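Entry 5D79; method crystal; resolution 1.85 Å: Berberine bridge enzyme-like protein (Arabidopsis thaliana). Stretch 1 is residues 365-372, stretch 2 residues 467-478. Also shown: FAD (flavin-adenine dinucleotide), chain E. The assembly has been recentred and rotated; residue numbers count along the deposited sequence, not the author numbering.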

# COMPACT_ATOMS: atom_id res chain seq x y z
N PHE A 365 -9.67 -1.81 10.58
CA PHE A 365 -8.37 -1.49 11.15
C PHE A 365 -8.11 0.02 11.21
O PHE A 365 -8.77 0.81 10.54
CB PHE A 365 -7.26 -2.20 10.35
CG PHE A 365 -7.18 -1.78 8.91
CD1 PHE A 365 -6.49 -0.64 8.54
CD2 PHE A 365 -7.81 -2.53 7.92
CE1 PHE A 365 -6.43 -0.24 7.22
CE2 PHE A 365 -7.75 -2.13 6.58
CZ PHE A 365 -7.06 -0.99 6.23
N LYS A 366 -7.15 0.39 12.06
CA LYS A 366 -6.55 1.71 12.03
C LYS A 366 -5.05 1.50 11.99
O LYS A 366 -4.50 0.77 12.81
CB LYS A 366 -6.95 2.53 13.26
CG LYS A 366 -6.19 3.82 13.37
CD LYS A 366 -6.39 4.67 12.12
CE LYS A 366 -5.52 5.91 12.20
NZ LYS A 366 -5.73 6.87 11.07
N GLY A 367 -4.38 2.11 11.01
CA GLY A 367 -2.94 1.99 10.89
C GLY A 367 -2.22 3.33 10.83
O GLY A 367 -2.74 4.31 10.29
N LYS A 368 -1.03 3.35 11.42
CA LYS A 368 -0.10 4.49 11.35
C LYS A 368 1.29 3.92 11.14
O LYS A 368 1.51 2.75 11.40
CB LYS A 368 -0.16 5.33 12.63
CG LYS A 368 -1.58 5.75 13.04
CD LYS A 368 -1.60 6.52 14.37
CE LYS A 368 -1.14 7.96 14.23
NZ LYS A 368 -2.20 8.84 13.71
N ASP A 369 2.24 4.72 10.66
CA ASP A 369 3.58 4.18 10.54
C ASP A 369 4.67 5.23 10.74
O ASP A 369 4.39 6.42 10.88
CB ASP A 369 3.73 3.43 9.20
CG ASP A 369 4.14 4.32 8.04
OD1 ASP A 369 3.71 5.49 7.95
OD2 ASP A 369 4.90 3.82 7.18
N ASP A 370 5.91 4.76 10.80
CA ASP A 370 7.08 5.55 11.12
C ASP A 370 8.31 5.00 10.39
O ASP A 370 8.34 3.85 9.94
CB ASP A 370 7.36 5.54 12.62
CG ASP A 370 6.67 6.64 13.36
OD1 ASP A 370 6.71 7.80 12.90
OD2 ASP A 370 6.11 6.35 14.44
N PHE A 371 9.34 5.83 10.34
CA PHE A 371 10.63 5.39 9.87
C PHE A 371 11.64 5.59 11.00
O PHE A 371 11.67 6.64 11.63
CB PHE A 371 11.03 6.15 8.60
CG PHE A 371 10.19 5.78 7.42
CD1 PHE A 371 8.97 6.42 7.19
CD2 PHE A 371 10.58 4.75 6.57
CE1 PHE A 371 8.17 6.05 6.12
CE2 PHE A 371 9.78 4.37 5.50
CZ PHE A 371 8.57 5.02 5.28
N VAL A 372 12.42 4.55 11.26
CA VAL A 372 13.45 4.59 12.28
C VAL A 372 14.80 4.75 11.61
O VAL A 372 15.13 4.02 10.68
CB VAL A 372 13.44 3.31 13.16
CG1 VAL A 372 14.65 3.26 14.10
CG2 VAL A 372 12.13 3.21 13.94
PA FAD E . -7.78 1.88 -3.42
O1A FAD E . -8.62 2.29 -2.24
O2A FAD E . -8.61 1.36 -4.58
O5B FAD E . -6.83 3.10 -3.86
C5B FAD E . -6.09 3.85 -2.90
C4B FAD E . -5.72 5.25 -3.40
O4B FAD E . -5.18 5.16 -4.71
C3B FAD E . -6.95 6.15 -3.47
O3B FAD E . -6.62 7.48 -3.13
C2B FAD E . -7.36 6.05 -4.93
O2B FAD E . -8.05 7.20 -5.38
C1B FAD E . -6.04 5.80 -5.64
N9A FAD E . -6.15 4.99 -6.88
C8A FAD E . -6.51 3.67 -7.02
N7A FAD E . -6.45 3.35 -8.34
C5A FAD E . -6.06 4.44 -9.04
C6A FAD E . -5.84 4.68 -10.39
N6A FAD E . -5.78 3.68 -11.26
N1A FAD E . -5.43 5.93 -10.81
C2A FAD E . -5.24 6.94 -9.89
N3A FAD E . -5.46 6.69 -8.55
C4A FAD E . -5.86 5.47 -8.13
N1 FAD E . 1.07 -1.53 1.24
C2 FAD E . 2.41 -1.88 1.18
O2 FAD E . 3.17 -1.32 0.37
N3 FAD E . 2.89 -2.88 2.01
C4 FAD E . 2.06 -3.53 2.91
O4 FAD E . 2.49 -4.48 3.56
C4X FAD E . 0.70 -3.19 2.95
N5 FAD E . -0.19 -3.90 3.74
C5X FAD E . -1.55 -3.75 3.53
C6 FAD E . -2.47 -4.62 4.11
C7 FAD E . -3.84 -4.45 3.90
C7M FAD E . -4.82 -5.39 4.54
C8 FAD E . -4.30 -3.44 3.06
C8M FAD E . -5.77 -3.22 2.83
C9 FAD E . -3.38 -2.57 2.48
C9A FAD E . -2.02 -2.69 2.75
N10 FAD E . -1.10 -1.80 2.21
C10 FAD E . 0.22 -2.20 2.08
C1' FAD E . -1.54 -0.47 1.68
C2' FAD E . -1.92 -0.49 0.22
O2' FAD E . -0.77 -0.73 -0.56
C3' FAD E . -2.54 0.87 -0.12
O3' FAD E . -3.75 0.99 0.60
C4' FAD E . -2.86 1.00 -1.58
O4' FAD E . -2.91 2.36 -1.93
C5' FAD E . -4.24 0.44 -1.84
O5' FAD E . -4.40 0.25 -3.23
P FAD E . -5.83 -0.26 -3.75
O1P FAD E . -5.90 -0.12 -5.25
O2P FAD E . -6.08 -1.68 -3.32
O3P FAD E . -6.77 0.73 -2.90
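Stretch 2, residues 467-478: RGAYVNFKDMDL

Stretch 2 runs antiparallel to the strand of stretch 1: its early residues lie by Asp-370 and Phe-371 and its later ones farther back, by Lys-368 and Lys-366, with CA atoms 5.9 Å apart for Phe-371 and Gly-468, 5.7 Å for Asp-370 and Ala-469, and 6.6 Å for Lys-368 and Asp-475. Stretch 2 is mostly loop, and no direct hydrogen bond joins the two backbones; side chains and water make the connection.

Arg-467 begins the contact. Its extended side chain presents two nitrogens of the planar guanidinium to one carboxylate, NE donating to Asp-370 OD1 at 2.9 Å and NH2 to Asp-370 OD2 at 3.0 Å, a nearly linear, two-pronged salt bridge. Gly-468 follows, lying close against Phe-371: an ideal CB here would stand only 3.3 Å from Phe-371 CD1, so the lack of a side chain suits the place. Its carbonyl O lies 3.7 Å from Phe-371 CD1, at the ring edge, and accepts from a water that also donates to Asp-370 OD1 and accepts from Phe-371 N. Ala-469 directs its small CB away overall, while its backbone C approaches Phe-371 CE1 at 3.8 Å.

At Tyr-470 the backbone N donates to Asp-369 OD1 at 3.0 Å, almost in line. The side chain starts toward the strand, with CB 4.3 Å from Phe-371 CZ, but its ring leads away to the flavin, where OH donates to FAD O2 at 2.7 Å. A type I turn from Tyr-470 to Phe-473 then reverses the chain, closed by Phe-473 N to Tyr-470 O at 2.8 Å. Within it, Asn-472 uses its amide both ways: ND2 donates to Tyr-470 OH at 2.7 Å, and OD1 accepts from FAD O4' at 3.0 Å.

Phe-473 returns toward the strand. Asp-369 OD2 meets its ring edge at CD2, 3.6 Å away, while CE1 comes within 3.5 Å of FAD C10; a water links Phe-473 O to Asp-369 OD1. Lys-474 points away, its long chain carrying NZ to FAD O3B at 2.7 Å, while its carbonyl O shares a water with Gly-367 O and Lys-366 NZ.

Asp-475 turns toward the strand and its carboxylate serves two lysines: OD1 accepts from Lys-366 NZ at 2.7 Å, OD2 from Lys-368 NZ at 2.8 Å. OD1 also accepts from Asp-477 N at 3.1 Å, within the 3-10 segment Met-476 to Leu-478. There Asp-477 adds a second negative charge, its OD2 3.4 Å from Lys-368 NZ in a weak hydrogen bond.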

# COMPACT_ATOMS: atom_id res chain seq x y z
N ARG A 467 8.60 14.20 10.45
CA ARG A 467 8.33 12.82 10.84
C ARG A 467 7.81 12.05 9.62
O ARG A 467 6.69 12.28 9.17
CB ARG A 467 7.32 12.77 12.00
CG ARG A 467 7.06 11.37 12.55
CD ARG A 467 6.24 11.44 13.84
NE ARG A 467 6.12 10.13 14.49
CZ ARG A 467 5.67 9.93 15.73
NH1 ARG A 467 5.29 10.95 16.48
NH2 ARG A 467 5.60 8.70 16.22
N GLY A 468 8.63 11.16 9.08
CA GLY A 468 8.26 10.45 7.87
C GLY A 468 7.06 9.53 7.97
O GLY A 468 6.84 8.87 8.98
N ALA A 469 6.28 9.48 6.89
CA ALA A 469 5.10 8.63 6.78
C ALA A 469 4.98 8.00 5.37
O ALA A 469 5.35 8.61 4.36
CB ALA A 469 3.83 9.44 7.12
N TYR A 470 4.45 6.78 5.31
CA TYR A 470 4.23 6.07 4.05
C TYR A 470 2.82 6.35 3.46
O TYR A 470 1.80 6.02 4.08
CB TYR A 470 4.45 4.57 4.27
CG TYR A 470 4.33 3.68 3.04
CD1 TYR A 470 4.70 4.14 1.77
CD2 TYR A 470 3.86 2.38 3.16
CE1 TYR A 470 4.59 3.30 0.66
CE2 TYR A 470 3.74 1.56 2.07
CZ TYR A 470 4.11 2.02 0.83
OH TYR A 470 3.98 1.17 -0.24
N VAL A 471 2.77 6.93 2.26
CA VAL A 471 1.52 7.42 1.67
C VAL A 471 0.53 6.30 1.35
O VAL A 471 -0.68 6.54 1.26
CB VAL A 471 1.76 8.27 0.37
CG1 VAL A 471 1.94 7.39 -0.88
CG2 VAL A 471 0.63 9.26 0.16
N ASN A 472 1.04 5.07 1.21
CA ASN A 472 0.16 3.92 1.04
C ASN A 472 -0.52 3.52 2.35
O ASN A 472 -1.48 2.76 2.35
CB ASN A 472 0.93 2.72 0.46
CG ASN A 472 0.84 2.65 -1.06
OD1 ASN A 472 -0.05 3.24 -1.67
ND2 ASN A 472 1.76 1.93 -1.67
N PHE A 473 -0.02 4.05 3.47
CA PHE A 473 -0.76 3.95 4.74
C PHE A 473 -1.39 5.32 5.05
O PHE A 473 -0.94 6.01 5.96
CB PHE A 473 0.16 3.50 5.89
CG PHE A 473 0.77 2.12 5.72
CD1 PHE A 473 0.09 1.11 5.06
CD2 PHE A 473 2.05 1.85 6.22
CE1 PHE A 473 0.66 -0.17 4.91
CE2 PHE A 473 2.63 0.59 6.06
CZ PHE A 473 1.93 -0.42 5.40
N LYS A 474 -2.40 5.72 4.28
CA LYS A 474 -3.01 7.04 4.45
C LYS A 474 -3.53 7.28 5.88
O LYS A 474 -4.21 6.42 6.46
CB LYS A 474 -4.16 7.25 3.45
CG LYS A 474 -3.80 8.12 2.24
CD LYS A 474 -5.06 8.54 1.50
CE LYS A 474 -4.83 8.66 -0.01
NZ LYS A 474 -6.13 8.75 -0.75
N ASP A 475 -3.20 8.45 6.43
CA ASP A 475 -3.56 8.78 7.80
C ASP A 475 -4.02 10.25 7.92
O ASP A 475 -3.23 11.19 7.89
CB ASP A 475 -2.36 8.50 8.72
CG ASP A 475 -2.69 8.65 10.20
OD1 ASP A 475 -3.89 8.75 10.57
OD2 ASP A 475 -1.72 8.67 10.99
N MET A 476 -5.33 10.42 8.02
CA MET A 476 -5.93 11.75 8.17
C MET A 476 -5.47 12.46 9.43
O MET A 476 -5.58 13.68 9.53
CB MET A 476 -7.45 11.63 8.19
CG MET A 476 -8.00 10.97 6.97
SD MET A 476 -7.84 12.10 5.60
CE MET A 476 -9.49 12.79 5.64
N ASP A 477 -4.98 11.68 10.39
CA ASP A 477 -4.51 12.21 11.66
C ASP A 477 -3.22 13.02 11.51
O ASP A 477 -2.87 13.78 12.42
CB ASP A 477 -4.30 11.08 12.68
CG ASP A 477 -5.61 10.49 13.18
OD1 ASP A 477 -6.68 11.08 12.90
OD2 ASP A 477 -5.57 9.44 13.85
N LEU A 478 -2.53 12.86 10.38
CA LEU A 478 -1.39 13.72 10.06
C LEU A 478 -1.84 15.10 9.52
O LEU A 478 -1.04 16.03 9.43
CB LEU A 478 -0.46 13.04 9.05
CG LEU A 478 -0.17 11.55 9.25
CD1 LEU A 478 0.73 11.03 8.13
CD2 LEU A 478 0.45 11.29 10.61
O HOH W 1 -4.69 5.47 8.90
O HOH W 2 0.88 7.68 9.98
O HOH W 3 1.36 6.80 7.47
O HOH W 4 8.59 8.54 11.19